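Local coordinates for protein phosphoribosylformylglycinamidine synthase 2 (Thermus thermophilus, PDB 3VIU) that belongs to the PurM-like (AIR synthase related) family, carries two such domain pairs in one chain, and holds ADP and magnesium in this structure, at residues K316-A319 with L320-V323. Sequence-based numbering, arbitrary orientation.
Sequences KEKA and LEEV
Leu320 N donates to Lys316 O at 3.0 Å, the first of four i to i+4 backbone hydrogen bonds that wind the opening turns of helix 317-326, with Lys316 at the N-cap position. Glu321 N to Glu317 O (3.1 Å) and Glu322 N to Lys318 O (2.9 Å) follow, and Val323 N closes the set on Ala319 O at 2.9 Å, the N-H...O angles all lying near 160°, as in a regular alpha helix. Val323 CG2 lies against the same oxygen, 3.3 Å from Ala319 O.

Of the charged side chains, Lys318 and Glu322 meet on the exposed surface. Lys318 bends at chi2 and chi3 and runs forward along the helix surface, and its NZ forms a salt bridge with Glu322 OE1, one turn on, at 3.0 Å; the position of OE1 is doubtful, because it sits too close to CE of the same lysine. Glu321 comes at Lys318 about at right angles: its OE1 rests 3.3 Å from Lys318 CD, in the middle of the aliphatic chain, while the ammonium stays at 4.3 Å from OE1 to NZ, beyond a salt bridge. Glu321 OE2 is hydrogen-bonded to Tyr198 OH on strand 196-201, and Glu317 OE2 makes a salt bridge with Arg195, just ahead of that strand.

The apolar contacts lie elsewhere on the helix. Leu320, with CG anti to the backbone N (chi1 177°), reaches Leu310, Pro312 and Ala248, and Val323 packs on Leu251, Leu253 and Ala248.

The helix start is thus amphipathic, seated by leucine and valine against strand 307-312 and helix 235-250 of the PurM-like C-terminal domain. Its i to i+4 lysine-glutamate pair is exposed and, its geometry being uncertain, probably adds at most modest electrostatic stabilisation to the backbone bonds.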
loop_
_atom_site.group_PDB
_atom_site.type_symbol
_atom_site.label_atom_id
_atom_site.label_comp_id
_atom_site.label_asym_id
_atom_site.label_seq_id
_atom_site.Cartn_x
_atom_site.Cartn_y
_atom_site.Cartn_z
ATOM N N LYS A 316 19.548 -26.207 -16.608
ATOM C CA LYS A 316 18.097 -26.304 -16.526
ATOM C C LYS A 316 17.373 -25.477 -17.583
ATOM O O LYS A 316 16.169 -25.249 -17.478
ATOM C CB LYS A 316 17.628 -25.896 -15.126
ATOM C CG LYS A 316 18.057 -26.870 -14.038
ATOM C CD LYS A 316 17.662 -26.386 -12.651
ATOM C CE LYS A 316 17.849 -27.483 -11.605
ATOM N NZ LYS A 316 19.261 -27.953 -11.557
ATOM N N GLU A 317 18.102 -25.036 -18.604
ATOM C CA GLU A 317 17.496 -24.236 -19.663
ATOM C C GLU A 317 16.304 -24.976 -20.244
ATOM O O GLU A 317 15.197 -24.445 -20.288
ATOM C CB GLU A 317 18.487 -23.948 -20.791
ATOM C CG GLU A 317 19.753 -23.247 -20.369
ATOM C CD GLU A 317 20.683 -24.153 -19.592
ATOM O OE1 GLU A 317 20.555 -25.394 -19.710
ATOM O OE2 GLU A 317 21.556 -23.626 -18.872
ATOM N N LYS A 318 16.534 -26.204 -20.691
ATOM C CA LYS A 318 15.460 -26.991 -21.273
ATOM C C LYS A 318 14.259 -27.059 -20.342
ATOM O O LYS A 318 13.130 -26.800 -20.757
ATOM C CB LYS A 318 15.951 -28.402 -21.605
ATOM C CG LYS A 318 16.202 -28.606 -23.083
ATOM C CD LYS A 318 14.923 -28.366 -23.895
ATOM C CE LYS A 318 13.839 -29.399 -23.569
ATOM N NZ LYS A 318 12.583 -29.198 -24.353
ATOM N N ALA A 319 14.513 -27.399 -19.080
ATOM C CA ALA A 319 13.457 -27.502 -18.079
ATOM C C ALA A 319 12.606 -26.236 -18.059
ATOM O O ALA A 319 11.375 -26.305 -18.052
ATOM C CB ALA A 319 14.069 -27.744 -16.700
ATOM N N LEU A 320 13.272 -25.084 -18.052
ATOM C CA LEU A 320 12.587 -23.797 -18.029
ATOM C C LEU A 320 11.670 -23.671 -19.235
ATOM O O LEU A 320 10.525 -23.235 -19.114
ATOM C CB LEU A 320 13.600 -22.638 -18.027
ATOM C CG LEU A 320 13.037 -21.208 -18.066
ATOM C CD1 LEU A 320 12.182 -20.966 -16.832
ATOM C CD2 LEU A 320 14.169 -20.189 -18.135
ATOM N N GLU A 321 12.170 -24.063 -20.399
ATOM C CA GLU A 321 11.376 -23.967 -21.620
ATOM C C GLU A 321 10.135 -24.843 -21.520
ATOM O O GLU A 321 9.033 -24.424 -21.880
ATOM C CB GLU A 321 12.225 -24.381 -22.827
ATOM C CG GLU A 321 13.627 -23.792 -22.795
ATOM C CD GLU A 321 14.444 -24.102 -24.034
ATOM O OE1 GLU A 321 14.326 -25.231 -24.565
ATOM O OE2 GLU A 321 15.217 -23.216 -24.465
ATOM N N GLU A 322 10.323 -26.054 -21.011
ATOM C CA GLU A 322 9.225 -26.998 -20.865
ATOM C C GLU A 322 8.176 -26.474 -19.897
ATOM O O GLU A 322 6.972 -26.611 -20.143
ATOM C CB GLU A 322 9.766 -28.364 -20.431
ATOM C CG GLU A 322 10.640 -28.991 -21.525
ATOM C CD GLU A 322 11.218 -30.342 -21.155
ATOM O OE1 GLU A 322 11.961 -30.907 -21.987
ATOM O OE2 GLU A 322 10.932 -30.838 -20.044
ATOM N N VAL A 323 8.625 -25.861 -18.807
ATOM C CA VAL A 323 7.689 -25.295 -17.853
ATOM C C VAL A 323 6.748 -24.350 -18.593
ATOM O O VAL A 323 5.530 -24.460 -18.469
ATOM C CB VAL A 323 8.402 -24.508 -16.741
ATOM C CG1 VAL A 323 7.377 -23.725 -15.926
ATOM C CG2 VAL A 323 9.147 -25.463 -15.829
#